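PDB 4ECG: putative iron-regulated protein A from Parabacteroides distasonis ATCC 8503, which is an imelysin-like, calcium-binding protein of the peptidase M75 family, possibly a metalloendopeptidase, whose exact role is not established. Local coordinates for residues A[75-80]-A[153-158]. Residues are numbered along the deposited sequence; the frame is centred on the assembly and turned at random.
Sequences ADACDA and KMLFLD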
loop_
_atom_site.group_PDB
_atom_site.type_symbol
_atom_site.label_atom_id
_atom_site.label_comp_id
_atom_site.label_asym_id
_atom_site.label_seq_id
_atom_site.Cartn_x
_atom_site.Cartn_y
_atom_site.Cartn_z
ATOM N N ALA A 75 -1.576 -22.996 7.119
ATOM C CA ALA A 75 -2.210 -22.628 5.831
ATOM C C ALA A 75 -3.234 -21.527 6.037
ATOM O O ALA A 75 -3.263 -20.564 5.230
ATOM C CB ALA A 75 -2.853 -23.851 5.127
ATOM N N ASP A 76 -4.049 -21.639 7.112
ATOM C CA ASP A 76 -5.075 -20.593 7.440
ATOM C C ASP A 76 -4.434 -19.243 7.835
ATOM O O ASP A 76 -4.942 -18.171 7.462
ATOM C CB ASP A 76 -6.031 -21.019 8.565
ATOM C CG ASP A 76 -7.068 -22.100 8.141
ATOM O OD1 ASP A 76 -7.159 -22.456 6.934
ATOM O OD2 ASP A 76 -7.809 -22.577 9.045
ATOM N N ALA A 77 -3.324 -19.303 8.564
ATOM C CA ALA A 77 -2.592 -18.091 8.934
ATOM C C ALA A 77 -2.028 -17.415 7.683
ATOM O O ALA A 77 -2.136 -16.190 7.511
ATOM C CB ALA A 77 -1.494 -18.399 9.918
ATOM N N CYS A 78 -1.511 -18.228 6.772
ATOM C CA CYS A 78 -0.989 -17.727 5.498
ATOM C C CYS A 78 -2.053 -17.063 4.646
ATOM O O CYS A 78 -1.815 -16.005 4.053
ATOM C CB CYS A 78 -0.304 -18.862 4.718
ATOM S SG CYS A 78 1.280 -19.462 5.392
ATOM N N ASP A 79 -3.225 -17.684 4.545
ATOM C CA ASP A 79 -4.358 -17.099 3.821
ATOM C C ASP A 79 -4.728 -15.754 4.475
ATOM O O ASP A 79 -4.931 -14.733 3.788
ATOM C CB ASP A 79 -5.601 -18.012 3.869
ATOM C CG ASP A 79 -5.463 -19.328 3.013
ATOM O OD1 ASP A 79 -4.498 -19.428 2.231
ATOM O OD2 ASP A 79 -6.359 -20.240 3.123
ATOM N N ALA A 80 -4.842 -15.756 5.797
ATOM C CA ALA A 80 -5.219 -14.552 6.538
ATOM C C ALA A 80 -4.174 -13.407 6.320
ATOM O O ALA A 80 -4.527 -12.247 6.217
ATOM C CB ALA A 80 -5.450 -14.879 8.024
ATOM N N LYS A 153 8.193 -13.906 6.065
ATOM C CA LYS A 153 9.421 -14.660 5.911
ATOM C C LYS A 153 9.349 -15.923 6.748
ATOM O O LYS A 153 9.898 -16.921 6.345
ATOM C CB LYS A 153 10.688 -13.866 6.325
ATOM C CG LYS A 153 11.964 -14.524 5.777
ATOM C CD LYS A 153 13.270 -13.792 6.159
ATOM C CE LYS A 153 14.543 -14.439 5.577
ATOM N NZ LYS A 153 14.876 -15.783 6.157
HETATM N N MSE A 154 8.643 -15.861 7.873
HETATM C CA MSE A 154 8.459 -16.988 8.784
HETATM C C MSE A 154 7.269 -17.886 8.420
HETATM O O MSE A 154 7.245 -19.025 8.844
HETATM C CB MSE A 154 8.277 -16.482 10.215
HETATM C CG MSE A 154 9.447 -15.684 10.759
HETATM SE SE MSE A 154 9.097 -14.784 12.473
HETATM C CE MSE A 154 10.894 -14.173 12.724
ATOM N N LEU A 155 6.283 -17.380 7.676
ATOM C CA LEU A 155 5.091 -18.170 7.347
ATOM C C LEU A 155 5.182 -18.935 6.002
ATOM O O LEU A 155 4.495 -19.940 5.788
ATOM C CB LEU A 155 3.872 -17.247 7.302
ATOM C CG LEU A 155 3.379 -16.729 8.626
ATOM C CD1 LEU A 155 2.298 -15.672 8.366
ATOM C CD2 LEU A 155 2.864 -17.860 9.520
ATOM N N PHE A 156 6.019 -18.429 5.121
ATOM C CA PHE A 156 6.031 -18.770 3.716
ATOM C C PHE A 156 7.436 -19.191 3.245
ATOM O O PHE A 156 8.436 -18.679 3.715
ATOM C CB PHE A 156 5.620 -17.546 2.849
ATOM C CG PHE A 156 4.182 -17.164 2.938
ATOM C CD1 PHE A 156 3.206 -17.839 2.166
ATOM C CD2 PHE A 156 3.773 -16.109 3.719
ATOM C CE1 PHE A 156 1.881 -17.473 2.226
ATOM C CE2 PHE A 156 2.432 -15.733 3.770
ATOM C CZ PHE A 156 1.495 -16.427 3.043
ATOM N N LEU A 157 7.494 -20.093 2.281
ATOM C CA LEU A 157 8.746 -20.385 1.593
ATOM C C LEU A 157 8.475 -20.490 0.097
ATOM O O LEU A 157 7.678 -21.329 -0.382
ATOM C CB LEU A 157 9.359 -21.672 2.117
ATOM C CG LEU A 157 10.738 -22.072 1.597
ATOM C CD1 LEU A 157 11.756 -20.985 1.965
ATOM C CD2 LEU A 157 11.111 -23.439 2.196
ATOM N N ASP A 158 9.152 -19.638 -0.647
ATOM C CA ASP A 158 8.945 -19.519 -2.081
ATOM C C ASP A 158 7.495 -19.762 -2.609
ATOM O O ASP A 158 7.263 -20.571 -3.482
ATOM C CB ASP A 158 9.994 -20.344 -2.839
ATOM C CG ASP A 158 10.779 -19.487 -3.847
ATOM O OD1 ASP A 158 10.393 -18.315 -4.184
ATOM O OD2 ASP A 158 11.825 -19.987 -4.278
#
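C78 is the bump in this contact, and L155 and F156 form the hollow that takes it. The cysteine projects from helix 71-89 at the point where helix 147-155 ends and the chain passes into strand 156-157. C78 SG lies over one face of the F156 ring, 3.9 Å from the ring centroid and 17° off the ring normal, somewhat toward the rim. This is a sulfur-aromatic contact. On the L155 side, C78 SG rests 3.9 Å from L155 CB and 3.3 Å from L155 O. C78 CB meets the outer end of the same ring, 3.5 Å from F156 CZ. That end of the ring also reaches the backbone, with F156 CZ 3.5 Å from C78 O. F156 CG sits beside the backbone N (chi1 -71°), anti to the carbonyl carbon, which carries the ring back toward the helix. Beside the cysteine, L155 CD2 touches A77 CB more loosely at 4.4 Å. L155 also packs on L74 and on L177 of helix 171-196, while W81 meets F156 edge-to-face. The F156 side chain lies about 6 Å from that of E160, whose calcium site is empty in this chain. Without the F156 ring, as with an alanine here, C78 SG is likely to lose its aromatic floor, and a gap would probably open beside W81. All four touching residues are buried. The chemistry is mainly apolar and sulfur-aromatic, with one backbone carbonyl close to the sulfur, so shape rather than charge joins helix 71-89 to this helix-to-strand junction.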